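Local coordinates for protein B-agarase (Agarivorans gilvus, PDB 5Z6P) that probably hydrolyses beta-galactosidic linkages of agarose as a beta-agarase of glycoside hydrolase family 50, at residues Y714-S720 with Y732-S738. Residues are numbered along the deposited sequence; the frame is centred on the assembly and turned at random.
Sequences YFQYIDS and YNIGFVS
Asp719 reaches into the loop 732-738 with its carboxylate and holds that loop at two points. Asp719 CB lies 3.6 Å from Val737 O, the same carbonyl that accepts a nearly straight bond from Asp719 N at 2.9 Å. Beyond CG, Asp719 OD1 takes Gly735 N at 2.8 Å on its anti side and Asn733 ND2 at 3.1 Å on its syn side, the two donors arriving from opposite faces of the carboxylate plane. Asp719 OD2 bonds to Tyr744 OH, with Ser738 CA alongside at 3.7 Å. The buried carboxylate has three hydrogen-bonding partners, which would probably stabilise a negative charge. The side chain of Asn733, at the centre of an inverse gamma turn, also meets Gln689 and Ala673 through OD1.

At the other end of 714-720, Tyr714 OH donates to Ile734 O at 2.8 Å from above the carbonyl plane, while the edge of Phe736 meets the Tyr714 face in a T-shaped pair, planes at 78°. With CG1 wedged between N and the carbonyl carbon (chi1 56°), Ile734 brings CD1 to the ring edge of Phe715 and to CG of Gln716, a residue preceded by a cis peptide bond. The contact folds together the long loop between strand 709-714 and helix 745-762, with Phe736 and Tyr714 packing against that helix and strand 299-305.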
# COMPACT_ATOMS: atom_id res chain seq x y z
N TYR A 714 3.10 0.78 -10.32
CA TYR A 714 4.00 0.51 -9.22
C TYR A 714 4.13 1.72 -8.29
O TYR A 714 4.38 2.84 -8.72
CB TYR A 714 5.38 0.08 -9.76
CG TYR A 714 6.40 -0.22 -8.69
CD1 TYR A 714 7.10 0.80 -8.04
CD2 TYR A 714 6.66 -1.52 -8.30
CE1 TYR A 714 8.01 0.53 -7.06
CE2 TYR A 714 7.58 -1.80 -7.31
CZ TYR A 714 8.26 -0.76 -6.70
OH TYR A 714 9.15 -1.01 -5.70
N PHE A 715 3.98 1.47 -7.00
CA PHE A 715 4.07 2.54 -6.00
C PHE A 715 5.42 2.38 -5.30
O PHE A 715 5.56 1.53 -4.44
CB PHE A 715 2.90 2.45 -5.00
CG PHE A 715 2.72 3.68 -4.14
CD1 PHE A 715 3.59 3.97 -3.11
CD2 PHE A 715 1.65 4.53 -4.34
CE1 PHE A 715 3.42 5.09 -2.30
CE2 PHE A 715 1.47 5.65 -3.53
CZ PHE A 715 2.36 5.92 -2.51
N GLN A 716 6.42 3.21 -5.63
CA GLN A 716 6.29 4.49 -6.28
C GLN A 716 7.61 4.83 -7.00
O GLN A 716 8.57 4.08 -6.90
CB GLN A 716 5.95 5.59 -5.25
CG GLN A 716 7.00 5.64 -4.14
CD GLN A 716 6.76 6.70 -3.07
OE1 GLN A 716 5.85 7.51 -3.19
NE2 GLN A 716 7.59 6.69 -2.03
N TYR A 717 7.64 5.94 -7.73
CA TYR A 717 8.81 6.40 -8.47
C TYR A 717 10.05 6.50 -7.57
O TYR A 717 11.08 5.89 -7.83
CB TYR A 717 8.52 7.75 -9.10
CG TYR A 717 9.56 8.35 -10.03
CD1 TYR A 717 10.50 7.55 -10.67
CD2 TYR A 717 9.56 9.71 -10.29
CE1 TYR A 717 11.43 8.09 -11.53
CE2 TYR A 717 10.48 10.27 -11.15
CZ TYR A 717 11.42 9.45 -11.77
OH TYR A 717 12.35 9.98 -12.64
N ILE A 718 9.90 7.26 -6.49
CA ILE A 718 11.01 7.67 -5.61
C ILE A 718 10.97 6.92 -4.27
O ILE A 718 9.91 6.76 -3.69
CB ILE A 718 10.94 9.20 -5.34
CG1 ILE A 718 10.93 9.96 -6.67
CG2 ILE A 718 12.07 9.66 -4.43
CD1 ILE A 718 10.32 11.34 -6.57
N ASP A 719 12.13 6.45 -3.80
CA ASP A 719 12.26 5.98 -2.42
C ASP A 719 11.52 6.90 -1.43
O ASP A 719 11.55 8.12 -1.60
CB ASP A 719 13.74 5.90 -2.02
CG ASP A 719 14.34 4.50 -2.15
OD1 ASP A 719 13.58 3.54 -2.40
OD2 ASP A 719 15.57 4.36 -1.97
N SER A 720 10.87 6.33 -0.41
CA SER A 720 10.47 7.11 0.77
C SER A 720 11.71 7.71 1.42
O SER A 720 12.77 7.11 1.36
CB SER A 720 9.76 6.26 1.83
OG SER A 720 8.68 5.51 1.33
N TYR A 732 9.78 3.46 3.51
CA TYR A 732 10.08 2.19 2.89
C TYR A 732 11.07 2.32 1.76
O TYR A 732 11.02 3.28 0.99
CB TYR A 732 8.81 1.53 2.31
CG TYR A 732 7.60 1.48 3.21
CD1 TYR A 732 7.73 1.46 4.59
CD2 TYR A 732 6.33 1.43 2.67
CE1 TYR A 732 6.63 1.39 5.40
CE2 TYR A 732 5.20 1.36 3.48
CZ TYR A 732 5.36 1.34 4.85
OH TYR A 732 4.28 1.28 5.68
N ASN A 733 11.93 1.33 1.61
CA ASN A 733 12.74 1.21 0.41
C ASN A 733 11.91 0.69 -0.75
O ASN A 733 12.02 -0.46 -1.10
CB ASN A 733 13.97 0.30 0.67
CG ASN A 733 14.71 -0.08 -0.60
OD1 ASN A 733 15.08 -1.23 -0.79
ND2 ASN A 733 14.89 0.89 -1.49
N ILE A 734 11.09 1.55 -1.37
CA ILE A 734 10.21 1.09 -2.44
C ILE A 734 10.37 1.81 -3.77
O ILE A 734 9.66 1.53 -4.72
CB ILE A 734 8.73 1.22 -2.02
CG1 ILE A 734 8.41 2.67 -1.60
CG2 ILE A 734 8.42 0.22 -0.94
CD1 ILE A 734 6.93 2.99 -1.56
N GLY A 735 11.33 2.72 -3.86
CA GLY A 735 11.47 3.48 -5.07
C GLY A 735 12.12 2.75 -6.23
O GLY A 735 12.86 1.79 -6.05
N PHE A 736 11.83 3.24 -7.43
CA PHE A 736 12.64 2.94 -8.60
C PHE A 736 13.94 3.74 -8.57
O PHE A 736 14.96 3.27 -9.08
CB PHE A 736 11.88 3.22 -9.88
CG PHE A 736 11.36 1.98 -10.53
CD1 PHE A 736 10.39 1.22 -9.92
CD2 PHE A 736 11.89 1.54 -11.74
CE1 PHE A 736 9.93 0.05 -10.50
CE2 PHE A 736 11.44 0.38 -12.33
CZ PHE A 736 10.46 -0.37 -11.71
N VAL A 737 13.89 4.92 -7.97
CA VAL A 737 15.09 5.74 -7.81
C VAL A 737 15.35 6.05 -6.34
O VAL A 737 14.43 6.14 -5.54
CB VAL A 737 15.01 7.04 -8.62
CG1 VAL A 737 14.67 6.75 -10.06
CG2 VAL A 737 14.01 8.03 -8.02
N SER A 738 16.63 6.21 -5.98
CA SER A 738 16.97 6.56 -4.61
C SER A 738 16.59 8.00 -4.30
O SER A 738 16.12 8.74 -5.16
CB SER A 738 18.47 6.39 -4.36
OG SER A 738 19.19 7.35 -5.10